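Local coordinates for protein single-stranded-DNA-specific exonuclease RecJ (Thermus thermophilus, PDB 2ZXR) that degrades single-stranded DNA in the 5' to 3' direction as an exonuclease that requires divalent metal ions, without detectable activity on single-stranded RNA, at residues A83-T87 against V216-D221; T89-R94 against L285-D291. One frame throughout, in Å; residues are numbered along the deposited sequence.

Contact 1. Residues A83-T87 against V216-D221; sequences ADGLT and VGTIAD. With MG (magnesium ion), chain B.
Asp84 and Asp221 converge on one magnesium ion, each through a single carboxylate oxygen: Asp84 OD2 lies 2.3 Å from the metal and Asp221 OD2 lies 2.4 Å from it. Both side chains hold CG anti to the backbone N, which carries the carboxylates out to the shared ion, their planes turned 38° apart. Water 1 is a further ligand, and Asp136, His160 and His161 also bind the ion. This is the metal centre of the DHH phosphoesterase domain, where Asp84 lies in the first turn of helix 83-98 and Asp221 lies in segment 216-221. Asp84 OD1, turned from the metal, lies 3.3 Å from Gly217 O; both are acceptors, and OD1 takes its hydrogen bonds instead from Thr186 OG1 and Ala188 N. Gly217 permits a very close approach of the antiparallel helices, its CA only 3.8 Å from Asp84 CA. One turn on, Thr87 OG1 sits 3.3 Å from Gly217 CA. A chi1 of 54° places this hydroxyl between backbone N and carbonyl carbon, from where it donates to Ala83 O at 2.8 Å; Thr87 N reaches the same oxygen from the opposite face of its plane. The methyls of Ala83 and Ala220 press together, CB to CB 3.5 Å, tighter than usual van der Waals contact.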
ATOM      1  N   ALA A  83     -15.826   7.477  -9.978  1.00 24.74           N
ATOM      2  CA  ALA A  83     -16.532   6.352  -9.373  1.00 23.86           C
ATOM      3  C   ALA A  83     -17.086   6.620  -7.970  1.00 23.11           C
ATOM      4  O   ALA A  83     -18.176   6.160  -7.637  1.00 22.53           O
ATOM      5  CB  ALA A  83     -15.630   5.112  -9.349  1.00 23.79           C
ATOM      6  N   ASP A  84     -16.327   7.348  -7.162  1.00 20.86           N
ATOM      7  CA  ASP A  84     -16.753   7.678  -5.809  1.00 22.12           C
ATOM      8  C   ASP A  84     -18.037   8.538  -5.859  1.00 22.09           C
ATOM      9  O   ASP A  84     -18.995   8.271  -5.140  1.00 23.25           O
ATOM     10  CB  ASP A  84     -15.619   8.422  -5.072  1.00 20.16           C
ATOM     11  CG  ASP A  84     -15.863   8.530  -3.567  1.00 21.49           C
ATOM     12  OD1 ASP A  84     -16.508   7.625  -2.990  1.00 18.78           O
ATOM     13  OD2 ASP A  84     -15.383   9.510  -2.949  1.00 19.97           O
ATOM     14  N   GLY A  85     -18.050   9.578  -6.690  1.00 21.56           N
ATOM     15  CA  GLY A  85     -19.242  10.407  -6.800  1.00 19.64           C
ATOM     16  C   GLY A  85     -20.416   9.656  -7.441  1.00 19.56           C
ATOM     17  O   GLY A  85     -21.572   9.788  -7.009  1.00 18.62           O
ATOM     18  N   LEU A  86     -20.139   8.862  -8.470  1.00 18.01           N
ATOM     19  CA  LEU A  86     -21.202   8.122  -9.135  1.00 17.90           C
ATOM     20  C   LEU A  86     -21.835   7.026  -8.278  1.00 18.23           C
ATOM     21  O   LEU A  86     -23.072   6.849  -8.307  1.00 17.35           O
ATOM     22  CB  LEU A  86     -20.705   7.525 -10.447  1.00 17.56           C
ATOM     23  CG  LEU A  86     -20.379   8.540 -11.544  1.00 19.16           C
ATOM     24  CD1 LEU A  86     -19.668   7.853 -12.697  1.00 18.70           C
ATOM     25  CD2 LEU A  86     -21.666   9.174 -12.044  1.00 20.31           C
ATOM     26  N   THR A  87     -21.017   6.287  -7.523  1.00 17.54           N
ATOM     27  CA  THR A  87     -21.583   5.236  -6.699  1.00 16.57           C
ATOM     28  C   THR A  87     -22.343   5.890  -5.557  1.00 17.29           C
ATOM     29  O   THR A  87     -23.394   5.396  -5.144  1.00 17.64           O
ATOM     30  CB  THR A  87     -20.506   4.249  -6.175  1.00 17.11           C
ATOM     31  OG1 THR A  87     -19.468   4.961  -5.501  1.00 15.50           O
ATOM     32  CG2 THR A  87     -19.924   3.441  -7.335  1.00 15.48           C
ATOM     33  N   VAL A 216     -17.114   0.085  -3.660  1.00 16.33           N
ATOM     34  CA  VAL A 216     -16.506   0.420  -4.951  1.00 16.20           C
ATOM     35  C   VAL A 216     -16.054   1.891  -4.942  1.00 16.79           C
ATOM     36  O   VAL A 216     -14.942   2.222  -5.395  1.00 16.25           O
ATOM     37  CB  VAL A 216     -17.500   0.147  -6.150  1.00 16.13           C
ATOM     38  CG1 VAL A 216     -16.936   0.741  -7.460  1.00 16.97           C
ATOM     39  CG2 VAL A 216     -17.704  -1.398  -6.331  1.00 13.49           C
ATOM     40  N   GLY A 217     -16.893   2.790  -4.423  1.00 16.81           N
ATOM     41  CA  GLY A 217     -16.476   4.192  -4.384  1.00 16.09           C
ATOM     42  C   GLY A 217     -15.281   4.413  -3.453  1.00 16.53           C
ATOM     43  O   GLY A 217     -14.379   5.201  -3.740  1.00 17.08           O
ATOM     44  N   THR A 218     -15.288   3.725  -2.316  1.00 17.56           N
ATOM     45  CA  THR A 218     -14.223   3.815  -1.303  1.00 17.27           C
ATOM     46  C   THR A 218     -12.866   3.385  -1.888  1.00 17.78           C
ATOM     47  O   THR A 218     -11.851   4.066  -1.732  1.00 18.21           O
ATOM     48  CB  THR A 218     -14.601   2.913  -0.103  1.00 17.64           C
ATOM     49  OG1 THR A 218     -15.839   3.389   0.446  1.00 17.93           O
ATOM     50  CG2 THR A 218     -13.505   2.912   0.985  1.00 17.00           C
ATOM     51  N   ILE A 219     -12.864   2.248  -2.565  1.00 17.93           N
ATOM     52  CA  ILE A 219     -11.650   1.742  -3.191  1.00 18.68           C
ATOM     53  C   ILE A 219     -11.197   2.701  -4.313  1.00 18.84           C
ATOM     54  O   ILE A 219     -10.032   3.087  -4.391  1.00 18.57           O
ATOM     55  CB  ILE A 219     -11.895   0.305  -3.736  1.00 17.12           C
ATOM     56  CG1 ILE A 219     -12.090  -0.667  -2.551  1.00 17.54           C
ATOM     57  CG2 ILE A 219     -10.738  -0.117  -4.615  1.00 19.07           C
ATOM     58  CD1 ILE A 219     -12.562  -2.108  -2.958  1.00 12.77           C
ATOM     59  N   ALA A 220     -12.139   3.122  -5.149  1.00 18.59           N
ATOM     60  CA  ALA A 220     -11.835   4.037  -6.253  1.00 18.84           C
ATOM     61  C   ALA A 220     -11.252   5.368  -5.767  1.00 19.93           C
ATOM     62  O   ALA A 220     -10.416   5.968  -6.440  1.00 21.49           O
ATOM     63  CB  ALA A 220     -13.112   4.300  -7.084  1.00 17.35           C
ATOM     64  N   ASP A 221     -11.709   5.844  -4.618  1.00 19.87           N
ATOM     65  CA  ASP A 221     -11.235   7.103  -4.056  1.00 21.33           C
ATOM     66  C   ASP A 221      -9.811   6.993  -3.518  1.00 22.45           C
ATOM     67  O   ASP A 221      -9.184   8.014  -3.225  1.00 21.98           O
ATOM     68  CB  ASP A 221     -12.151   7.545  -2.903  1.00 22.64           C
ATOM     69  CG  ASP A 221     -11.666   8.834  -2.211  1.00 23.95           C
ATOM     70  OD1 ASP A 221     -11.208   8.782  -1.046  1.00 25.95           O
ATOM     71  OD2 ASP A 221     -11.733   9.902  -2.831  1.00 22.70           O
TER
HETATM   72 MG    MG B 667     -13.734  11.076  -3.329  1.00 15.27          MG
HETATM   73  O   HOH W   1     -13.002  10.322  -5.424  1.00 24.14           O

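Contact 2. Residues T89-R94 against L285-D291; sequences TAILVR and LRLLLTD
Leu288 O, near the C-terminal end of helix 281-289, is gripped by two nitrogens of the Arg94 guanidinium: NE donates to it at 2.8 Å, and NH2 adds a weak bond. The NE bond lies in the carbonyl plane but is bent, with an N-H...O angle of 141°, and the oxygen stands somewhat out of the guanidinium plane. The motif is C-terminal capping of a helix by an arginine from its neighbour, here helix 83-98 of the DHH domain, whose segment crosses at -44°. The Arg94 chain runs extended from CG to NE, carrying the head past Leu289 to the helix end, where the peptide carbonyls would be expected to favour a positive charge. NH2 also bonds weakly to Thr290 O, and water 2, weakly bonded to NH2, donates to Leu287 O and Thr290 O. Leu289 O takes a different place, over one guanidinium face and 3.1 Å above its plane, with no hydrogen bond to NH2. On the apolar side Ala90 points into the neighbouring helix, its CB 3.8 Å from Leu288 CB. Leu289 CD2 fits among Ala90, Val93 CG1 and the aliphatic part of Arg94 and lies 3.9 Å from Arg94 CG, with the Arg94 and Leu289 side chains running alongside one another in opposing senses. Further back, Leu285 has CG anti to its N, and its CD1 comes up against Thr89 OG1 at 3.4 Å. Beyond the helix end, Asp291 closes a salt bridge: Arg94 NH1 meets Asp291 OD2 at 2.8 Å on the syn side of the carboxylate, with an N-H...O angle of 157°.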
ATOM      1  N   THR A  89     -23.952   8.822  -5.691  1.00 19.76           N
ATOM      2  CA  THR A  89     -25.285   9.283  -6.081  1.00 20.11           C
ATOM      3  C   THR A  89     -26.212   8.081  -6.366  1.00 20.80           C
ATOM      4  O   THR A  89     -27.407   8.137  -6.069  1.00 21.11           O
ATOM      5  CB  THR A  89     -25.293  10.362  -7.252  1.00 21.87           C
ATOM      6  OG1 THR A  89     -25.617   9.762  -8.498  1.00 25.32           O
ATOM      7  CG2 THR A  89     -24.003  11.093  -7.353  1.00 15.31           C
ATOM      8  N   ALA A  90     -25.671   6.969  -6.867  1.00 20.06           N
ATOM      9  CA  ALA A  90     -26.522   5.813  -7.099  1.00 20.23           C
ATOM     10  C   ALA A  90     -27.107   5.368  -5.760  1.00 20.07           C
ATOM     11  O   ALA A  90     -28.261   4.977  -5.692  1.00 21.09           O
ATOM     12  CB  ALA A  90     -25.748   4.672  -7.758  1.00 18.26           C
ATOM     13  N   ILE A  91     -26.320   5.456  -4.693  1.00 19.43           N
ATOM     14  CA  ILE A  91     -26.802   5.056  -3.389  1.00 19.16           C
ATOM     15  C   ILE A  91     -27.953   5.957  -2.958  1.00 20.19           C
ATOM     16  O   ILE A  91     -29.006   5.478  -2.567  1.00 21.12           O
ATOM     17  CB  ILE A  91     -25.668   5.130  -2.305  1.00 18.35           C
ATOM     18  CG1 ILE A  91     -24.711   3.950  -2.465  1.00 15.35           C
ATOM     19  CG2 ILE A  91     -26.260   5.094  -0.880  1.00 15.16           C
ATOM     20  CD1 ILE A  91     -23.394   4.178  -1.697  1.00 17.48           C
ATOM     21  N   LEU A  92     -27.746   7.267  -3.016  1.00 20.37           N
ATOM     22  CA  LEU A  92     -28.793   8.173  -2.598  1.00 21.16           C
ATOM     23  C   LEU A  92     -30.012   8.118  -3.493  1.00 21.45           C
ATOM     24  O   LEU A  92     -31.131   8.143  -2.981  1.00 21.69           O
ATOM     25  CB  LEU A  92     -28.243   9.599  -2.498  1.00 20.96           C
ATOM     26  CG  LEU A  92     -27.253   9.661  -1.323  1.00 20.15           C
ATOM     27  CD1 LEU A  92     -26.405  10.888  -1.426  1.00 19.61           C
ATOM     28  CD2 LEU A  92     -28.008   9.649  -0.009  1.00 19.43           C
ATOM     29  N   VAL A  93     -29.821   8.031  -4.810  1.00 19.53           N
ATOM     30  CA  VAL A  93     -30.985   7.974  -5.689  1.00 20.79           C
ATOM     31  C   VAL A  93     -31.777   6.675  -5.499  1.00 20.72           C
ATOM     32  O   VAL A  93     -32.989   6.719  -5.279  1.00 22.19           O
ATOM     33  CB  VAL A  93     -30.584   8.151  -7.180  1.00 20.99           C
ATOM     34  CG1 VAL A  93     -31.780   7.809  -8.103  1.00 19.47           C
ATOM     35  CG2 VAL A  93     -30.114   9.620  -7.415  1.00 19.44           C
ATOM     36  N   ARG A  94     -31.125   5.519  -5.580  1.00 20.41           N
ATOM     37  CA  ARG A  94     -31.859   4.267  -5.368  1.00 20.16           C
ATOM     38  C   ARG A  94     -32.435   4.242  -3.945  1.00 20.80           C
ATOM     39  O   ARG A  94     -33.607   3.961  -3.752  1.00 21.28           O
ATOM     40  CB  ARG A  94     -30.953   3.034  -5.546  1.00 19.20           C
ATOM     41  CG  ARG A  94     -30.614   2.611  -6.993  1.00 19.35           C
ATOM     42  CD  ARG A  94     -29.838   1.293  -6.898  1.00 20.40           C
ATOM     43  NE  ARG A  94     -29.429   0.648  -8.136  1.00 18.34           N
ATOM     44  CZ  ARG A  94     -30.204  -0.109  -8.901  1.00 19.66           C
ATOM     45  NH1 ARG A  94     -31.480  -0.302  -8.562  1.00 19.76           N
ATOM     46  NH2 ARG A  94     -29.679  -0.750  -9.956  1.00 17.00           N
ATOM     47  N   LEU A 285     -23.498   6.127 -14.664  1.00 20.90           N
ATOM     48  CA  LEU A 285     -24.537   6.284 -13.666  1.00 21.31           C
ATOM     49  C   LEU A 285     -25.719   5.379 -14.004  1.00 21.66           C
ATOM     50  O   LEU A 285     -26.211   4.652 -13.143  1.00 20.84           O
ATOM     51  CB  LEU A 285     -25.003   7.741 -13.559  1.00 21.19           C
ATOM     52  CG  LEU A 285     -26.112   7.990 -12.519  1.00 21.97           C
ATOM     53  CD1 LEU A 285     -25.655   7.548 -11.133  1.00 21.80           C
ATOM     54  CD2 LEU A 285     -26.476   9.475 -12.493  1.00 22.16           C
ATOM     55  N   ARG A 286     -26.156   5.397 -15.258  1.00 21.58           N
ATOM     56  CA  ARG A 286     -27.298   4.563 -15.645  1.00 22.30           C
ATOM     57  C   ARG A 286     -27.011   3.072 -15.402  1.00 21.96           C
ATOM     58  O   ARG A 286     -27.894   2.320 -14.997  1.00 21.42           O
ATOM     59  CB  ARG A 286     -27.663   4.819 -17.127  1.00 23.34           C
ATOM     60  CG  ARG A 286     -28.866   4.044 -17.673  1.00 23.74           C
ATOM     61  CD  ARG A 286     -30.175   4.336 -16.887  1.00 27.44           C
ATOM     62  NE  ARG A 286     -31.233   3.408 -17.299  1.00 29.41           N
ATOM     63  CZ  ARG A 286     -32.368   3.165 -16.638  1.00 30.74           C
ATOM     64  NH1 ARG A 286     -32.656   3.785 -15.496  1.00 30.76           N
ATOM     65  NH2 ARG A 286     -33.207   2.251 -17.109  1.00 30.21           N
ATOM     66  N   LEU A 287     -25.772   2.645 -15.622  1.00 21.42           N
ATOM     67  CA  LEU A 287     -25.460   1.254 -15.414  1.00 21.44           C
ATOM     68  C   LEU A 287     -25.743   0.887 -13.955  1.00 20.93           C
ATOM     69  O   LEU A 287     -26.212  -0.209 -13.672  1.00 21.70           O
ATOM     70  CB  LEU A 287     -23.986   0.968 -15.757  1.00 21.20           C
ATOM     71  CG  LEU A 287     -23.489  -0.451 -15.393  1.00 22.39           C
ATOM     72  CD1 LEU A 287     -24.124  -1.505 -16.321  1.00 20.08           C
ATOM     73  CD2 LEU A 287     -21.970  -0.510 -15.483  1.00 21.04           C
ATOM     74  N   LEU A 288     -25.481   1.818 -13.046  1.00 19.57           N
ATOM     75  CA  LEU A 288     -25.655   1.586 -11.607  1.00 20.60           C
ATOM     76  C   LEU A 288     -27.104   1.708 -11.110  1.00 20.41           C
ATOM     77  O   LEU A 288     -27.436   1.213 -10.015  1.00 19.66           O
ATOM     78  CB  LEU A 288     -24.764   2.565 -10.805  1.00 18.39           C
ATOM     79  CG  LEU A 288     -23.267   2.496 -11.136  1.00 19.13           C
ATOM     80  CD1 LEU A 288     -22.488   3.472 -10.292  1.00 17.46           C
ATOM     81  CD2 LEU A 288     -22.772   1.091 -10.904  1.00 18.77           C
ATOM     82  N   LEU A 289     -27.947   2.364 -11.906  1.00 19.63           N
ATOM     83  CA  LEU A 289     -29.350   2.580 -11.549  1.00 20.16           C
ATOM     84  C   LEU A 289     -30.368   1.612 -12.174  1.00 21.58           C
ATOM     85  O   LEU A 289     -31.463   1.425 -11.624  1.00 19.32           O
ATOM     86  CB  LEU A 289     -29.763   4.003 -11.923  1.00 19.82           C
ATOM     87  CG  LEU A 289     -29.070   5.166 -11.210  1.00 21.37           C
ATOM     88  CD1 LEU A 289     -29.558   6.530 -11.787  1.00 19.53           C
ATOM     89  CD2 LEU A 289     -29.362   5.064  -9.719  1.00 20.20           C
ATOM     90  N   THR A 290     -30.017   0.983 -13.302  1.00 21.79           N
ATOM     91  CA  THR A 290     -30.976   0.112 -13.954  1.00 22.63           C
ATOM     92  C   THR A 290     -31.144  -1.274 -13.326  1.00 23.52           C
ATOM     93  O   THR A 290     -30.232  -1.806 -12.723  1.00 23.06           O
ATOM     94  CB  THR A 290     -30.659  -0.041 -15.474  1.00 23.20           C
ATOM     95  OG1 THR A 290     -31.729  -0.761 -16.110  1.00 23.72           O
ATOM     96  CG2 THR A 290     -29.337  -0.821 -15.693  1.00 23.69           C
ATOM     97  N   ASP A 291     -32.336  -1.847 -13.479  1.00 23.89           N
ATOM     98  CA  ASP A 291     -32.643  -3.180 -12.956  1.00 23.50           C
ATOM     99  C   ASP A 291     -32.910  -4.079 -14.164  1.00 23.27           C
ATOM    100  O   ASP A 291     -33.241  -5.254 -14.024  1.00 23.35           O
ATOM    101  CB  ASP A 291     -33.895  -3.133 -12.071  1.00 24.70           C
ATOM    102  CG  ASP A 291     -33.673  -2.372 -10.763  1.00 25.86           C
ATOM    103  OD1 ASP A 291     -34.656  -1.805 -10.257  1.00 27.54           O
ATOM    104  OD2 ASP A 291     -32.538  -2.350 -10.223  1.00 25.39           O
TER
HETATM  105  O   HOH W   2     -27.799  -1.704 -11.792  1.00 14.51           O

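In the fold
Helix 83-98 serves both contacts, whose centres lie 13 Å apart. Its first turn belongs to contact 1 and is pressed against helix 211-220 beside the magnesium ion; the following turns belong to contact 2 and meet helix 281-289. Both interfaces are largely buried, but contact 2 lies farther from the chain centre and runs out to the exposed Asp291. Their chemistry differs accordingly: contact 1 joins its segments through shared metal coordination and close glycine and alanine packing, contact 2 through leucine packing and a charged arginine at a helix end. They meet directly where Leu285 and Leu288 of contact 2 pack on Leu86 and Thr87 of contact 1.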